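Oligogalacturonate lyase (Yersinia enterocolitica subsp. enterocolitica, PDB 3PE7) cleaves short oligogalacturonates, breakdown products of pectin, by beta-elimination in the cytoplasm, using a seven-bladed beta-propeller that carries a bound manganese ion. Local coordinates at residues Y118-Y127 against I142-L152; V231-H242 against L252-G260. One frame throughout, in Å; residues are numbered along the deposited sequence.

Contact 1 of 2, residues Y118-Y127 against I142-L152; sequences YQVPAEWVGY and IEIRREDWVPL
Tyr118 OH donates a very short hydrogen bond, 2.5 Å, to Glu143 OE2. The carboxylate oxygen lies at the edge of the phenol, ring and carboxylate planes only 14° apart, and the two side chains reach each other from opposite directions. Val120 CG1 packs on Glu143 CD at 3.7 Å. The other oxygen, OE1, forms a salt bridge with Arg169, so both oxygens of this buried carboxylate are held and its negative charge is probably stabilised. A second polar grip lies at the turn Pro121-Trp124. Arg146 meets Ala122 O side-on with two nitrogens, NE at 3.0 Å and NH2 at 3.1 Å, the oxygen lying in the guanidinium plane; the bend at chi3 (-64°) turns the guanidinium back to it. Arg146 N adds a nearly straight bond to Glu123 O. From Trp124 onward the backbones pair antiparallel: Val125 and Ile144 exchange N-H...O bonds, and Tyr127 N donates to Ile142 O.

The packing differs on the two sides of the ribbon. Beside Glu143, the backbone and CB of Arg145 cover one face of the Trp124 indole, CB 4.3 Å from the centroid of its six-membered ring, while Trp124 CZ2 and CH2 lie over the Arg145 guanidinium. On the side of Val125 and Tyr127, Val125 CG1 sits over the five-membered ring of Trp149, 3.8 Å from its centroid. Tyr127 lies alongside Ile144, CB to CD1 3.7 Å, and meets Trp149 rim to rim with the planes at 57°. Strands 124-132 and 138-145 thus form an antiparallel beta hairpin, the first two strands of a four-stranded propeller blade, and Tyr118 ties it to the last strand of the preceding blade.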
loop_
_atom_site.group_PDB
_atom_site.type_symbol
_atom_site.label_atom_id
_atom_site.label_comp_id
_atom_site.label_asym_id
_atom_site.label_seq_id
_atom_site.Cartn_x
_atom_site.Cartn_y
_atom_site.Cartn_z
ATOM N N TYR A 118 -19.185 -2.653 -7.987
ATOM C CA TYR A 118 -19.929 -2.181 -6.820
ATOM C C TYR A 118 -19.869 -0.667 -6.789
ATOM O O TYR A 118 -18.825 -0.090 -7.115
ATOM C CB TYR A 118 -19.348 -2.757 -5.509
ATOM C CG TYR A 118 -19.914 -2.168 -4.226
ATOM C CD1 TYR A 118 -19.192 -1.223 -3.488
ATOM C CD2 TYR A 118 -21.167 -2.570 -3.736
ATOM C CE1 TYR A 118 -19.693 -0.683 -2.307
ATOM C CE2 TYR A 118 -21.684 -2.036 -2.536
ATOM C CZ TYR A 118 -20.941 -1.078 -1.834
ATOM O OH TYR A 118 -21.436 -0.544 -0.652
ATOM N N GLN A 119 -20.985 -0.039 -6.410
ATOM C CA GLN A 119 -21.020 1.404 -6.201
ATOM C C GLN A 119 -21.354 1.726 -4.747
ATOM O O GLN A 119 -22.365 1.254 -4.205
ATOM C CB GLN A 119 -22.036 2.070 -7.132
ATOM C CG GLN A 119 -22.128 3.575 -6.949
ATOM C CD GLN A 119 -23.005 4.232 -7.982
ATOM O OE1 GLN A 119 -24.193 4.429 -7.757
ATOM N NE2 GLN A 119 -22.431 4.561 -9.128
ATOM N N VAL A 120 -20.511 2.537 -4.109
ATOM C CA VAL A 120 -20.802 3.001 -2.767
ATOM C C VAL A 120 -22.119 3.784 -2.855
ATOM O O VAL A 120 -22.244 4.674 -3.703
ATOM C CB VAL A 120 -19.673 3.894 -2.212
ATOM C CG1 VAL A 120 -20.015 4.399 -0.809
ATOM C CG2 VAL A 120 -18.321 3.116 -2.204
ATOM N N PRO A 121 -23.110 3.415 -2.025
ATOM C CA PRO A 121 -24.424 4.078 -2.154
ATOM C C PRO A 121 -24.401 5.550 -1.714
ATOM O O PRO A 121 -23.469 5.979 -1.032
ATOM C CB PRO A 121 -25.368 3.207 -1.302
ATOM C CG PRO A 121 -24.494 2.397 -0.408
ATOM C CD PRO A 121 -23.112 2.329 -1.022
ATOM N N ALA A 122 -25.432 6.295 -2.127
ATOM C CA ALA A 122 -25.532 7.762 -1.979
ATOM C C ALA A 122 -25.222 8.357 -0.613
ATOM O O ALA A 122 -24.601 9.425 -0.529
ATOM C CB ALA A 122 -26.945 8.231 -2.409
ATOM N N GLU A 123 -25.684 7.688 0.439
ATOM C CA GLU A 123 -25.621 8.224 1.802
ATOM C C GLU A 123 -24.282 7.969 2.484
ATOM O O GLU A 123 -24.118 8.273 3.663
ATOM C CB GLU A 123 -26.722 7.588 2.656
ATOM C CG GLU A 123 -28.138 8.098 2.375
ATOM C CD GLU A 123 -29.134 7.668 3.457
ATOM O OE1 GLU A 123 -30.145 7.013 3.114
ATOM O OE2 GLU A 123 -28.909 7.993 4.652
ATOM N N TRP A 124 -23.346 7.399 1.730
ATOM C CA TRP A 124 -22.049 6.976 2.247
ATOM C C TRP A 124 -20.927 7.433 1.315
ATOM O O TRP A 124 -21.161 7.738 0.142
ATOM C CB TRP A 124 -22.019 5.448 2.410
ATOM C CG TRP A 124 -23.056 4.943 3.389
ATOM C CD1 TRP A 124 -24.362 4.669 3.122
ATOM C CD2 TRP A 124 -22.860 4.676 4.778
ATOM N NE1 TRP A 124 -25.002 4.248 4.260
ATOM C CE2 TRP A 124 -24.104 4.249 5.298
ATOM C CE3 TRP A 124 -21.758 4.751 5.635
ATOM C CZ2 TRP A 124 -24.272 3.883 6.632
ATOM C CZ3 TRP A 124 -21.921 4.409 6.976
ATOM C CH2 TRP A 124 -23.181 3.981 7.466
ATOM N N VAL A 125 -19.715 7.491 1.867
ATOM C CA VAL A 125 -18.505 7.849 1.125
ATOM C C VAL A 125 -17.449 6.761 1.378
ATOM O O VAL A 125 -17.155 6.426 2.531
ATOM C CB VAL A 125 -17.942 9.227 1.565
ATOM C CG1 VAL A 125 -16.754 9.629 0.695
ATOM C CG2 VAL A 125 -19.024 10.304 1.523
ATOM N N GLY A 126 -16.886 6.226 0.296
ATOM C CA GLY A 126 -15.784 5.269 0.418
ATOM C C GLY A 126 -14.581 5.941 1.070
ATOM O O GLY A 126 -14.234 7.078 0.738
ATOM N N TYR A 127 -13.961 5.240 2.015
ATOM C CA TYR A 127 -12.757 5.710 2.685
ATOM C C TYR A 127 -11.624 4.697 2.554
ATOM O O TYR A 127 -11.788 3.523 2.865
ATOM C CB TYR A 127 -13.001 6.031 4.163
ATOM C CG TYR A 127 -11.711 6.336 4.893
ATOM C CD1 TYR A 127 -11.084 5.370 5.691
ATOM C CD2 TYR A 127 -11.077 7.576 4.736
ATOM C CE1 TYR A 127 -9.870 5.641 6.343
ATOM C CE2 TYR A 127 -9.866 7.849 5.377
ATOM C CZ TYR A 127 -9.276 6.879 6.180
ATOM O OH TYR A 127 -8.086 7.139 6.797
ATOM N N ILE A 142 -13.897 0.422 3.780
ATOM C CA ILE A 142 -14.623 1.252 4.739
ATOM C C ILE A 142 -15.535 2.227 4.009
ATOM O O ILE A 142 -15.145 2.806 3.014
ATOM C CB ILE A 142 -13.657 2.063 5.643
ATOM C CG1 ILE A 142 -12.702 1.138 6.415
ATOM C CG2 ILE A 142 -14.422 2.967 6.629
ATOM C CD1 ILE A 142 -13.381 0.135 7.333
ATOM N N GLU A 143 -16.756 2.380 4.509
ATOM C CA GLU A 143 -17.642 3.463 4.076
ATOM C C GLU A 143 -18.001 4.321 5.276
ATOM O O GLU A 143 -18.233 3.810 6.378
ATOM C CB GLU A 143 -18.910 2.901 3.427
ATOM C CG GLU A 143 -18.634 2.172 2.105
ATOM C CD GLU A 143 -19.853 1.488 1.534
ATOM O OE1 GLU A 143 -20.953 1.586 2.142
ATOM O OE2 GLU A 143 -19.702 0.874 0.457
ATOM N N ILE A 144 -18.025 5.635 5.070
ATOM C CA ILE A 144 -18.307 6.581 6.152
ATOM C C ILE A 144 -19.597 7.313 5.802
ATOM O O ILE A 144 -19.816 7.655 4.641
ATOM C CB ILE A 144 -17.146 7.597 6.332
ATOM C CG1 ILE A 144 -15.832 6.836 6.613
ATOM C CG2 ILE A 144 -17.488 8.641 7.424
ATOM C CD1 ILE A 144 -14.604 7.706 7.000
ATOM N N ARG A 145 -20.466 7.513 6.788
ATOM C CA ARG A 145 -21.733 8.174 6.510
ATOM C C ARG A 145 -21.437 9.565 5.956
ATOM O O ARG A 145 -20.585 10.270 6.489
ATOM C CB ARG A 145 -22.601 8.255 7.772
ATOM C CG ARG A 145 -24.045 8.570 7.451
ATOM C CD ARG A 145 -24.906 8.717 8.701
ATOM N NE ARG A 145 -25.011 7.477 9.470
ATOM C CZ ARG A 145 -25.743 6.417 9.117
ATOM N NH1 ARG A 145 -26.455 6.416 7.996
ATOM N NH2 ARG A 145 -25.772 5.346 9.905
ATOM N N ARG A 146 -22.124 9.939 4.881
ATOM C CA ARG A 146 -21.862 11.228 4.214
ATOM C C ARG A 146 -21.931 12.410 5.187
ATOM O O ARG A 146 -21.103 13.324 5.125
ATOM C CB ARG A 146 -22.831 11.463 3.050
ATOM C CG ARG A 146 -22.579 12.797 2.325
ATOM C CD ARG A 146 -23.499 12.997 1.143
ATOM N NE ARG A 146 -23.271 11.990 0.114
ATOM C CZ ARG A 146 -22.241 11.978 -0.726
ATOM N NH1 ARG A 146 -21.304 12.916 -0.673
ATOM N NH2 ARG A 146 -22.145 11.002 -1.619
ATOM N N GLU A 147 -22.940 12.395 6.061
ATOM C CA GLU A 147 -23.125 13.419 7.095
ATOM C C GLU A 147 -21.890 13.623 7.951
ATOM O O GLU A 147 -21.636 14.735 8.446
ATOM C CB GLU A 147 -24.262 13.011 8.032
ATOM C CG GLU A 147 -25.498 13.855 7.993
ATOM C CD GLU A 147 -26.266 13.722 9.304
ATOM O OE1 GLU A 147 -26.677 14.765 9.881
ATOM O OE2 GLU A 147 -26.417 12.566 9.772
ATOM N N ASP A 148 -21.140 12.538 8.142
ATOM C CA ASP A 148 -19.964 12.531 9.007
ATOM C C ASP A 148 -18.664 12.715 8.229
ATOM O O ASP A 148 -17.612 12.920 8.834
ATOM C CB ASP A 148 -19.883 11.209 9.769
ATOM C CG ASP A 148 -20.976 11.061 10.799
ATOM O OD1 ASP A 148 -21.643 12.079 11.117
ATOM O OD2 ASP A 148 -21.158 9.931 11.311
ATOM N N TRP A 149 -18.732 12.634 6.905
ATOM C CA TRP A 149 -17.530 12.725 6.086
ATOM C C TRP A 149 -17.151 14.162 5.777
ATOM O O TRP A 149 -18.025 14.995 5.519
ATOM C CB TRP A 149 -17.695 11.956 4.771
ATOM C CG TRP A 149 -16.506 12.117 3.856
ATOM C CD1 TRP A 149 -16.471 12.771 2.645
ATOM C CD2 TRP A 149 -15.173 11.653 4.097
ATOM N NE1 TRP A 149 -15.203 12.715 2.118
ATOM C CE2 TRP A 149 -14.388 12.032 2.982
ATOM C CE3 TRP A 149 -14.561 10.955 5.153
ATOM C CZ2 TRP A 149 -13.018 11.744 2.892
ATOM C CZ3 TRP A 149 -13.197 10.657 5.055
ATOM C CH2 TRP A 149 -12.443 11.057 3.934
ATOM N N VAL A 150 -15.850 14.440 5.825
ATOM C CA VAL A 150 -15.285 15.679 5.299
ATOM C C VAL A 150 -14.038 15.303 4.478
ATOM O O VAL A 150 -13.361 14.323 4.804
ATOM C CB VAL A 150 -14.910 16.678 6.421
ATOM C CG1 VAL A 150 -16.128 17.018 7.294
ATOM C CG2 VAL A 150 -13.769 16.150 7.279
ATOM N N PRO A 151 -13.731 16.075 3.409
ATOM C CA PRO A 151 -12.505 15.833 2.644
ATOM C C PRO A 151 -11.257 16.033 3.512
ATOM O O PRO A 151 -11.102 17.080 4.150
ATOM C CB PRO A 151 -12.559 16.902 1.530
ATOM C CG PRO A 151 -13.966 17.325 1.446
ATOM C CD PRO A 151 -14.565 17.139 2.813
ATOM N N LEU A 152 -10.386 15.024 3.569
ATOM C CA LEU A 152 -9.243 15.084 4.480
ATOM C C LEU A 152 -8.008 15.521 3.710
ATOM O O LEU A 152 -7.079 14.727 3.463
ATOM C CB LEU A 152 -9.037 13.727 5.153
ATOM C CG LEU A 152 -10.213 13.295 6.048
ATOM C CD1 LEU A 152 -10.006 11.868 6.582
ATOM C CD2 LEU A 152 -10.448 14.282 7.200
HETATM O O HOH W 1 -10.826 0.978 3.162
HETATM O O HOH W 2 -13.191 1.600 1.210
#

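Contact 2 of 2, residues V231-H242 against L252-G260; sequences VKTHAEGESCTH and LVYVSYLKG
An antiparallel beta hairpin, the first two strands of a propeller blade, brings Ser239 opposite Tyr257 and Thr241 opposite Val255, each pair joined by two backbone hydrogen bonds. Gly237 O extends the ladder to Lys259 N at 2.9 Å.

On the face bearing Glu238, Cys240 and Ser256, Ser256 OG donates to Glu238 OE1 over 2.7 Å, on the anti side and 25° out of the carboxylate plane. Lys232 NZ takes the syn lone pair of the same oxygen in a salt bridge of 2.8 Å, and also donates to Tyr254 OH, 2.9 Å away at the ring edge. Ala235 N holds Glu238 OE2, so the extended glutamate is gripped at both oxygens, while Asn276 is a further partner of Tyr254 OH. Cys240 SG approaches the Tyr254 ring obliquely, 4.0 Å from CE2.

On the opposite face, Ser239 CB lies over the Tyr257 ring, 3.7 Å from its centroid. With CG between backbone N and carbonyl carbon (chi1 59°), the ring leans across to that cross-strand partner; Thr241 CG2 meets its edge. Ser239 OG is hydrogen-bonded to His211.

Val231 and Leu252 touch through CG2 and CD2 beside Met218 of strand 218-222, at the junction with the preceding blade. Strand 264-269 continues the sheet beyond 252-258, with Arg264 making a cation-pi contact with Tyr257.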
loop_
_atom_site.group_PDB
_atom_site.type_symbol
_atom_site.label_atom_id
_atom_site.label_comp_id
_atom_site.label_asym_id
_atom_site.label_seq_id
_atom_site.Cartn_x
_atom_site.Cartn_y
_atom_site.Cartn_z
ATOM N N VAL A 231 -5.307 -6.927 18.542
ATOM C CA VAL A 231 -4.083 -7.691 18.287
ATOM C C VAL A 231 -3.181 -7.660 19.522
ATOM O O VAL A 231 -2.570 -8.672 19.895
ATOM C CB VAL A 231 -3.372 -7.133 17.022
ATOM C CG1 VAL A 231 -1.938 -7.686 16.888
ATOM C CG2 VAL A 231 -4.202 -7.436 15.780
ATOM N N LYS A 232 -3.118 -6.506 20.178
ATOM C CA LYS A 232 -2.386 -6.394 21.436
ATOM C C LYS A 232 -2.960 -5.279 22.293
ATOM O O LYS A 232 -3.651 -4.391 21.784
ATOM C CB LYS A 232 -0.891 -6.157 21.189
ATOM C CG LYS A 232 -0.514 -4.707 20.891
ATOM C CD LYS A 232 0.948 -4.567 20.537
ATOM C CE LYS A 232 1.853 -4.845 21.736
ATOM N NZ LYS A 232 3.308 -4.717 21.335
ATOM N N THR A 233 -2.677 -5.350 23.589
ATOM C CA THR A 233 -2.856 -4.213 24.472
ATOM C C THR A 233 -1.562 -3.399 24.430
ATOM O O THR A 233 -0.475 -3.924 24.700
ATOM C CB THR A 233 -3.159 -4.661 25.902
ATOM O OG1 THR A 233 -4.356 -5.445 25.893
ATOM C CG2 THR A 233 -3.355 -3.451 26.814
ATOM N N HIS A 234 -1.688 -2.124 24.065
ATOM C CA HIS A 234 -0.550 -1.206 24.054
ATOM C C HIS A 234 0.016 -1.069 25.462
ATOM O O HIS A 234 -0.733 -0.883 26.434
ATOM C CB HIS A 234 -0.972 0.190 23.586
ATOM C CG HIS A 234 -1.300 0.292 22.126
ATOM N ND1 HIS A 234 -0.940 1.382 21.359
ATOM C CD2 HIS A 234 -1.970 -0.546 21.296
ATOM C CE1 HIS A 234 -1.376 1.211 20.122
ATOM N NE2 HIS A 234 -2.005 0.050 20.058
ATOM N N ALA A 235 1.335 -1.163 25.569
ATOM C CA ALA A 235 1.998 -0.811 26.812
ATOM C C ALA A 235 1.915 0.687 26.995
ATOM O O ALA A 235 1.569 1.436 26.058
ATOM C CB ALA A 235 3.445 -1.279 26.811
ATOM N N GLU A 236 2.222 1.135 28.209
ATOM C CA GLU A 236 2.179 2.553 28.512
ATOM C C GLU A 236 3.158 3.300 27.623
ATOM O O GLU A 236 4.333 2.925 27.533
ATOM C CB GLU A 236 2.509 2.798 29.993
ATOM C CG GLU A 236 2.134 4.187 30.470
ATOM C CD GLU A 236 0.643 4.456 30.374
ATOM O OE1 GLU A 236 0.262 5.623 30.111
ATOM O OE2 GLU A 236 -0.151 3.502 30.559
ATOM N N GLY A 237 2.668 4.350 26.971
ATOM C CA GLY A 237 3.475 5.136 26.029
ATOM C C GLY A 237 3.743 4.496 24.667
ATOM O O GLY A 237 4.504 5.049 23.875
ATOM N N GLU A 238 3.125 3.342 24.398
ATOM C CA GLU A 238 3.395 2.577 23.155
ATOM C C GLU A 238 2.484 3.004 22.019
ATOM O O GLU A 238 1.254 3.115 22.193
ATOM C CB GLU A 238 3.270 1.069 23.379
ATOM C CG GLU A 238 3.575 0.243 22.102
ATOM C CD GLU A 238 3.447 -1.266 22.265
ATOM O OE1 GLU A 238 3.955 -1.977 21.365
ATOM O OE2 GLU A 238 2.848 -1.740 23.257
ATOM N N SER A 239 3.108 3.244 20.862
ATOM C CA SER A 239 2.416 3.489 19.600
ATOM C C SER A 239 2.698 2.289 18.703
ATOM O O SER A 239 3.787 1.711 18.776
ATOM C CB SER A 239 2.955 4.756 18.919
ATOM O OG SER A 239 2.597 5.930 19.646
ATOM N N CYS A 240 1.706 1.904 17.909
ATOM C CA CYS A 240 1.821 0.805 16.956
ATOM C C CYS A 240 1.302 1.285 15.599
ATOM O O CYS A 240 0.234 1.897 15.512
ATOM C CB CYS A 240 1.010 -0.404 17.421
ATOM S SG CYS A 240 1.457 -1.021 19.052
ATOM N N THR A 241 2.042 1.006 14.531
ATOM C CA THR A 241 1.687 1.563 13.236
ATOM C C THR A 241 2.273 0.669 12.151
ATOM O O THR A 241 2.971 -0.323 12.476
ATOM C CB THR A 241 2.208 3.033 13.113
ATOM O OG1 THR A 241 1.705 3.630 11.908
ATOM C CG2 THR A 241 3.726 3.083 13.163
ATOM N N HIS A 242 1.990 1.017 10.888
ATOM C CA HIS A 242 2.585 0.350 9.722
ATOM C C HIS A 242 2.225 -1.123 9.626
ATOM O O HIS A 242 2.986 -1.912 9.054
ATOM C CB HIS A 242 4.115 0.510 9.714
ATOM C CG HIS A 242 4.572 1.938 9.678
ATOM N ND1 HIS A 242 5.905 2.292 9.653
ATOM C CD2 HIS A 242 3.873 3.099 9.647
ATOM C CE1 HIS A 242 6.007 3.609 9.652
ATOM N NE2 HIS A 242 4.787 4.124 9.635
ATOM N N LEU A 252 0.807 -11.045 11.291
ATOM C CA LEU A 252 0.640 -9.605 11.129
ATOM C C LEU A 252 1.899 -8.931 11.669
ATOM O O LEU A 252 2.324 -9.203 12.788
ATOM C CB LEU A 252 -0.615 -9.115 11.865
ATOM C CG LEU A 252 -1.129 -7.704 11.544
ATOM C CD1 LEU A 252 -1.770 -7.645 10.152
ATOM C CD2 LEU A 252 -2.091 -7.274 12.617
ATOM N N VAL A 253 2.516 -8.083 10.850
ATOM C CA VAL A 253 3.763 -7.395 11.213
ATOM C C VAL A 253 3.434 -5.925 11.419
ATOM O O VAL A 253 2.545 -5.391 10.766
ATOM C CB VAL A 253 4.846 -7.598 10.117
ATOM C CG1 VAL A 253 6.100 -6.726 10.344
ATOM C CG2 VAL A 253 5.237 -9.082 10.030
ATOM N N TYR A 254 4.139 -5.286 12.347
ATOM C CA TYR A 254 3.915 -3.865 12.614
ATOM C C TYR A 254 5.138 -3.246 13.262
ATOM O O TYR A 254 6.091 -3.939 13.629
ATOM C CB TYR A 254 2.667 -3.655 13.506
ATOM C CG TYR A 254 2.788 -4.272 14.886
ATOM C CD1 TYR A 254 2.465 -5.626 15.103
ATOM C CD2 TYR A 254 3.231 -3.506 15.975
ATOM C CE1 TYR A 254 2.585 -6.195 16.389
ATOM C CE2 TYR A 254 3.343 -4.062 17.249
ATOM C CZ TYR A 254 3.017 -5.401 17.446
ATOM O OH TYR A 254 3.163 -5.932 18.721
ATOM N N VAL A 255 5.086 -1.927 13.418
ATOM C CA VAL A 255 6.183 -1.175 14.006
ATOM C C VAL A 255 5.727 -0.620 15.356
ATOM O O VAL A 255 4.594 -0.124 15.482
ATOM C CB VAL A 255 6.629 -0.044 13.075
ATOM C CG1 VAL A 255 7.641 0.884 13.760
ATOM C CG2 VAL A 255 7.256 -0.631 11.835
ATOM N N SER A 256 6.598 -0.725 16.350
ATOM C CA SER A 256 6.292 -0.274 17.701
ATOM C C SER A 256 7.336 0.736 18.187
ATOM O O SER A 256 8.532 0.586 17.941
ATOM C CB SER A 256 6.265 -1.475 18.651
ATOM O OG SER A 256 6.106 -1.056 20.006
ATOM N N TYR A 257 6.889 1.747 18.909
ATOM C CA TYR A 257 7.834 2.630 19.591
ATOM C C TYR A 257 7.202 3.210 20.852
ATOM O O TYR A 257 5.987 3.147 21.023
ATOM C CB TYR A 257 8.346 3.725 18.648
ATOM C CG TYR A 257 7.280 4.622 18.041
ATOM C CD1 TYR A 257 6.945 5.843 18.633
ATOM C CD2 TYR A 257 6.632 4.265 16.849
ATOM C CE1 TYR A 257 5.974 6.680 18.058
ATOM C CE2 TYR A 257 5.664 5.097 16.274
ATOM C CZ TYR A 257 5.345 6.296 16.882
ATOM O OH TYR A 257 4.390 7.119 16.302
ATOM N N LEU A 258 8.046 3.766 21.721
ATOM C CA LEU A 258 7.614 4.262 23.029
ATOM C C LEU A 258 7.916 5.739 23.144
ATOM O O LEU A 258 8.954 6.202 22.675
ATOM C CB LEU A 258 8.345 3.524 24.147
ATOM C CG LEU A 258 8.122 2.026 24.314
ATOM C CD1 LEU A 258 9.128 1.464 25.345
ATOM C CD2 LEU A 258 6.674 1.756 24.731
ATOM N N LYS A 259 7.001 6.478 23.767
ATOM C CA LYS A 259 7.282 7.871 24.079
ATOM C C LYS A 259 8.556 7.928 24.932
ATOM O O LYS A 259 8.761 7.088 25.800
ATOM C CB LYS A 259 6.088 8.502 24.801
ATOM C CG LYS A 259 6.205 10.017 25.013
ATOM C CD LYS A 259 4.828 10.673 25.023
ATOM C CE LYS A 259 4.909 12.153 25.422
ATOM N NZ LYS A 259 5.075 12.325 26.909
ATOM N N GLY A 260 9.421 8.898 24.649
ATOM C CA GLY A 260 10.653 9.073 25.413
ATOM C C GLY A 260 11.893 8.480 24.769
ATOM O O GLY A 260 12.999 8.652 25.270
#

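In the fold
Contact 1 closes before contact 2 opens along the chain; their centres lie about 29 Å apart and their nearest atoms about 12 Å, without touching. Each belongs to a hairpin that begins a four-stranded antiparallel blade: 124-132, 138-145, 168-174 and 180-186 for contact 1, and 238-245, 252-258, 264-269 and 276-285 for contact 2. The blade of 190-196, 202-207, 218-222 and 229-230 comes between them in sequence. Both hairpins belong to the seven-bladed ring around the manganese site. The side chain of Tyr127 is about 12 Å from the metal and that of His242 about 8 Å, and the side chain of His242 is about 6 Å from that of the manganese ligand His287.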